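Local coordinates for protein HpcH/HpaI aldolase (Desulfitobacterium hafniense, PDB 3QZ6) that belongs to the HpcH/HpaI aldolase family and folds as a TIM barrel, eight parallel strands closed into a ring with helices packed outside, at residues 195-200 with 211-216; 23-28 with 52-57. All coordinates share one frame; numbering follows the deposited sequence.

Interaction 1. Residues 195-200 with 211-216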
# COMPACT_ATOMS: atom_id res chain seq x y z
N GLU A 195 9.27 -18.38 -26.29
CA GLU A 195 9.26 -19.74 -26.83
C GLU A 195 8.79 -20.72 -25.76
O GLU A 195 7.96 -21.59 -26.04
CB GLU A 195 10.65 -20.16 -27.30
CG GLU A 195 11.11 -19.51 -28.59
CD GLU A 195 12.52 -19.94 -28.98
OE1 GLU A 195 12.89 -21.10 -28.68
OE2 GLU A 195 13.25 -19.11 -29.57
N CYS A 196 9.33 -20.59 -24.55
CA CYS A 196 8.90 -21.43 -23.44
C CYS A 196 7.40 -21.26 -23.18
O CYS A 196 6.66 -22.23 -23.03
CB CYS A 196 9.68 -21.10 -22.16
SG CYS A 196 11.44 -21.56 -22.20
N TYR A 197 6.94 -20.01 -23.12
CA TYR A 197 5.53 -19.75 -22.87
C TYR A 197 4.68 -20.50 -23.89
O TYR A 197 3.69 -21.15 -23.53
CB TYR A 197 5.21 -18.26 -22.97
CG TYR A 197 5.86 -17.39 -21.93
CD1 TYR A 197 6.38 -17.93 -20.75
CD2 TYR A 197 5.95 -16.01 -22.11
CE1 TYR A 197 6.97 -17.11 -19.79
CE2 TYR A 197 6.53 -15.20 -21.16
CZ TYR A 197 7.03 -15.74 -20.01
OH TYR A 197 7.61 -14.90 -19.08
N GLU A 198 5.06 -20.39 -25.16
CA GLU A 198 4.30 -21.01 -26.24
C GLU A 198 4.22 -22.52 -26.06
O GLU A 198 3.16 -23.12 -26.24
CB GLU A 198 4.91 -20.68 -27.61
CG GLU A 198 4.87 -19.20 -28.00
CD GLU A 198 3.52 -18.75 -28.53
OE1 GLU A 198 2.51 -19.43 -28.25
OE2 GLU A 198 3.47 -17.72 -29.23
N LYS A 199 5.36 -23.13 -25.74
CA LYS A 199 5.41 -24.58 -25.54
C LYS A 199 4.47 -24.98 -24.42
O LYS A 199 3.75 -25.97 -24.52
CB LYS A 199 6.82 -25.06 -25.21
CG LYS A 199 7.74 -25.17 -26.42
CD LYS A 199 9.14 -25.59 -26.00
CE LYS A 199 10.07 -25.62 -27.21
NZ LYS A 199 11.48 -25.85 -26.80
N VAL A 200 4.47 -24.21 -23.33
CA VAL A 200 3.62 -24.55 -22.20
C VAL A 200 2.15 -24.36 -22.55
O VAL A 200 1.30 -25.18 -22.19
CB VAL A 200 3.99 -23.72 -20.95
CG1 VAL A 200 2.93 -23.94 -19.85
CG2 VAL A 200 5.38 -24.11 -20.47
N LYS A 211 -4.93 -21.35 -18.99
CA LYS A 211 -3.69 -20.64 -19.23
C LYS A 211 -3.64 -19.34 -18.43
O LYS A 211 -4.60 -18.58 -18.40
CB LYS A 211 -3.53 -20.38 -20.74
CG LYS A 211 -3.23 -21.67 -21.52
CD LYS A 211 -3.28 -21.48 -23.03
CE LYS A 211 -4.67 -21.08 -23.50
NZ LYS A 211 -4.86 -21.42 -24.95
N GLY A 212 -2.52 -19.11 -17.75
CA GLY A 212 -2.34 -17.90 -16.96
C GLY A 212 -1.13 -17.14 -17.46
O GLY A 212 -0.34 -17.68 -18.24
N PHE A 213 -1.00 -15.88 -17.07
CA PHE A 213 0.16 -15.10 -17.46
C PHE A 213 0.44 -14.00 -16.45
O PHE A 213 -0.48 -13.33 -15.99
CB PHE A 213 -0.05 -14.47 -18.84
CG PHE A 213 1.21 -13.90 -19.44
CD1 PHE A 213 2.08 -14.71 -20.16
CD2 PHE A 213 1.51 -12.55 -19.31
CE1 PHE A 213 3.23 -14.19 -20.73
CE2 PHE A 213 2.67 -12.02 -19.88
CZ PHE A 213 3.53 -12.84 -20.59
N PHE A 214 1.71 -13.82 -16.11
CA PHE A 214 2.11 -12.74 -15.23
C PHE A 214 2.91 -11.68 -15.95
O PHE A 214 3.90 -12.00 -16.62
CB PHE A 214 2.96 -13.26 -14.07
CG PHE A 214 3.53 -12.16 -13.21
CD1 PHE A 214 2.70 -11.41 -12.38
CD2 PHE A 214 4.88 -11.85 -13.25
CE1 PHE A 214 3.22 -10.39 -11.57
CE2 PHE A 214 5.41 -10.83 -12.46
CZ PHE A 214 4.58 -10.10 -11.61
N THR A 215 2.51 -10.43 -15.80
CA THR A 215 3.34 -9.33 -16.27
C THR A 215 3.60 -8.37 -15.12
O THR A 215 2.68 -8.01 -14.36
CB THR A 215 2.76 -8.65 -17.52
OG1 THR A 215 3.75 -7.79 -18.09
CG2 THR A 215 1.52 -7.85 -17.17
N ALA A 216 4.86 -7.98 -14.96
CA ALA A 216 5.32 -7.36 -13.72
C ALA A 216 5.08 -5.86 -13.66
O ALA A 216 4.94 -5.29 -12.57
CB ALA A 216 6.80 -7.66 -13.49
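Tyr197 and Phe213 meet in an offset edge-to-face aromatic pair, the edge of Phe213 directed at the face of Tyr197, with ring centroids 5.3 Å apart and planes at 84°. Tyr197 sits on helix 191-207 and its CB leaves the backbone toward the strand. With CG placed opposite the carbonyl carbon (chi1 -65°), the ring reaches out from the helix across the gap to strand 210-215. Beyond CG the ring splits, and the CD2 branch does the touching: CD2 lies 3.6 Å from CE1 of Phe213. One atom further, CE2 comes to 3.5 Å from the same CE1 of Phe213, the closest approach between the two segments, and also touches Phe213 CZ at 3.9 Å. CZ of Tyr197 is already receding, 4.2 Å from Phe213 CE1.

In this TIM barrel the strand and the helix preceding it in the chain are joined in this way, one large ring from each layer spanning a CA-to-CA separation of 8.9 Å. Aromatic residues suit such a place because flat, long side chains fill the width between helix and barrel wall. Around the pair, Phe173 and Tyr194 pack on Tyr197, while Trp224 meets the ring of Phe213. Phe213 also bonds through its backbone to Met232 and Leu234 of the next strand, which fixes the base from which its ring reaches CE2 of Tyr197.

Interaction 2. Residues 23-28 with 52-57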
# COMPACT_ATOMS: atom_id res chain seq x y z
N LEU A 23 3.47 -6.66 0.40
CA LEU A 23 3.73 -5.73 1.49
C LEU A 23 2.54 -5.55 2.43
O LEU A 23 2.62 -5.80 3.64
CB LEU A 23 4.13 -4.35 0.93
CG LEU A 23 4.26 -3.21 1.96
CD1 LEU A 23 5.67 -3.17 2.50
CD2 LEU A 23 3.88 -1.82 1.36
N VAL A 24 1.43 -5.08 1.87
CA VAL A 24 0.31 -4.65 2.71
C VAL A 24 -0.31 -5.84 3.44
O VAL A 24 -0.53 -6.90 2.84
CB VAL A 24 -0.75 -3.91 1.87
CG1 VAL A 24 -1.93 -3.42 2.76
CG2 VAL A 24 -0.10 -2.72 1.13
N TYR A 25 -0.56 -5.69 4.75
CA TYR A 25 -1.39 -6.69 5.45
C TYR A 25 -2.64 -6.09 6.11
O TYR A 25 -3.48 -6.82 6.63
CB TYR A 25 -0.58 -7.57 6.43
CG TYR A 25 0.36 -6.84 7.37
CD1 TYR A 25 1.67 -6.56 7.00
CD2 TYR A 25 -0.04 -6.48 8.65
CE1 TYR A 25 2.54 -5.90 7.87
CE2 TYR A 25 0.83 -5.83 9.53
CZ TYR A 25 2.12 -5.55 9.13
OH TYR A 25 2.97 -4.89 10.00
N ASN A 26 -2.79 -4.77 6.07
CA ASN A 26 -4.06 -4.15 6.48
C ASN A 26 -5.17 -4.78 5.65
O ASN A 26 -5.16 -4.67 4.44
CB ASN A 26 -4.02 -2.64 6.23
CG ASN A 26 -5.28 -1.95 6.69
OD1 ASN A 26 -6.34 -2.56 6.74
ND2 ASN A 26 -5.17 -0.66 7.01
N PRO A 27 -6.12 -5.46 6.30
CA PRO A 27 -7.15 -6.20 5.55
C PRO A 27 -8.02 -5.31 4.64
O PRO A 27 -8.70 -5.82 3.76
CB PRO A 27 -8.02 -6.82 6.65
CG PRO A 27 -7.12 -6.89 7.86
CD PRO A 27 -6.22 -5.68 7.76
N ASP A 28 -8.02 -4.00 4.87
CA ASP A 28 -8.76 -3.11 3.98
C ASP A 28 -8.19 -3.09 2.57
O ASP A 28 -8.85 -2.60 1.65
CB ASP A 28 -8.85 -1.69 4.54
CG ASP A 28 -9.98 -1.54 5.56
OD1 ASP A 28 -11.01 -2.21 5.40
OD2 ASP A 28 -9.84 -0.73 6.51
N PHE A 52 -0.23 -16.94 9.07
CA PHE A 52 -1.53 -17.49 8.76
C PHE A 52 -2.67 -16.66 9.36
O PHE A 52 -3.77 -16.63 8.80
CB PHE A 52 -1.62 -18.98 9.14
CG PHE A 52 -0.83 -19.88 8.23
CD1 PHE A 52 0.06 -19.32 7.30
CD2 PHE A 52 -0.96 -21.25 8.28
CE1 PHE A 52 0.80 -20.13 6.45
CE2 PHE A 52 -0.21 -22.07 7.43
CZ PHE A 52 0.66 -21.51 6.52
N ARG A 53 -2.42 -16.02 10.51
CA ARG A 53 -3.40 -15.10 11.09
C ARG A 53 -3.66 -13.92 10.14
O ARG A 53 -4.81 -13.53 9.90
CB ARG A 53 -2.95 -14.60 12.47
CG ARG A 53 -3.92 -13.58 13.13
CD ARG A 53 -5.28 -14.24 13.41
NE ARG A 53 -5.13 -15.31 14.39
CZ ARG A 53 -6.00 -16.29 14.60
NH1 ARG A 53 -7.12 -16.36 13.88
NH2 ARG A 53 -5.76 -17.21 15.52
N GLU A 54 -2.59 -13.33 9.61
CA GLU A 54 -2.77 -12.22 8.66
C GLU A 54 -3.61 -12.66 7.47
O GLU A 54 -4.45 -11.90 6.96
CB GLU A 54 -1.42 -11.67 8.20
CG GLU A 54 -0.69 -10.88 9.28
CD GLU A 54 0.77 -10.62 8.92
OE1 GLU A 54 1.22 -11.12 7.87
OE2 GLU A 54 1.46 -9.91 9.67
N ILE A 55 -3.38 -13.89 7.02
CA ILE A 55 -4.12 -14.41 5.88
C ILE A 55 -5.59 -14.59 6.26
O ILE A 55 -6.47 -14.21 5.50
CB ILE A 55 -3.48 -15.69 5.34
CG1 ILE A 55 -2.15 -15.33 4.67
CG2 ILE A 55 -4.43 -16.38 4.33
CD1 ILE A 55 -1.26 -16.52 4.32
N ASN A 56 -5.84 -15.12 7.45
CA ASN A 56 -7.21 -15.25 7.96
C ASN A 56 -7.90 -13.88 7.94
O ASN A 56 -9.04 -13.75 7.48
CB ASN A 56 -7.18 -15.82 9.39
CG ASN A 56 -8.56 -16.21 9.91
OD1 ASN A 56 -9.61 -15.80 9.40
ND2 ASN A 56 -8.57 -17.01 10.96
N HIS A 57 -7.21 -12.84 8.41
CA HIS A 57 -7.80 -11.49 8.39
C HIS A 57 -8.16 -11.05 6.97
O HIS A 57 -9.24 -10.46 6.74
CB HIS A 57 -6.89 -10.46 9.06
CG HIS A 57 -6.79 -10.62 10.55
ND1 HIS A 57 -5.83 -10.00 11.31
CD2 HIS A 57 -7.54 -11.35 11.41
CE1 HIS A 57 -6.00 -10.33 12.58
NE2 HIS A 57 -7.02 -11.16 12.67
O HOH W 1 -3.83 -9.19 7.66
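Tyr25 and Glu54 stack across the rim of the TIM barrel, where the loop after strand 16-21 meets the first turns of helix 52-65. The stacking contact pairs two flat groups whose planes are only 10° apart. OE2 of Glu54 lies over one face of the Tyr25 ring, displaced toward its rim, 3.9 Å from CD2 of Tyr25. The Glu54 chain runs extended beyond CG, long enough to bring its carboxylate over the ring. A broad aromatic ring suits the tyrosine position, since it offers a face to this carboxylate and also meets the ring of Tyr25 of the second subunit nearly at right angles. A zinc ion lies about 4 Å from the nearest part of the Tyr25 side chain.

Apolar packing joins the next pair along. Pro27 and His57 lie side by side, with CG of Pro27 3.8 Å from CB of His57; the compact proline ring lies against the base of the histidine side chain, while the imidazole leads away from the loop.

Polar links supply the rest. Within the loop, Asn26 OD1 accepts from Asp28 N at 2.9 Å, a capping bond ahead of helix 29-35, with the donor lying above the carbonyl plane. Between the segments one water donates to both backbones, 2.6 Å from Tyr25 O and 2.9 Å from Glu54 O.

In the fold
From the N terminus the chain runs through helix 6-11 and strand 16-21 into the loop 23-28; interaction 2 then closes a loop of 23 residues, containing helix 29-35 and strand 40-44, when helix 52-65 returns to that loop. Much later helix 191-207 gives way to strand 210-215, and interaction 1 closes a shorter loop of ten residues. The two therefore follow in series, neither nesting nor crossing. Their centres are 29 Å apart on opposite sides of the chain's centre. Interaction 1 ties the helical layer to the seventh strand in a buried setting, whereas interaction 2 joins surface elements beside the second subunit.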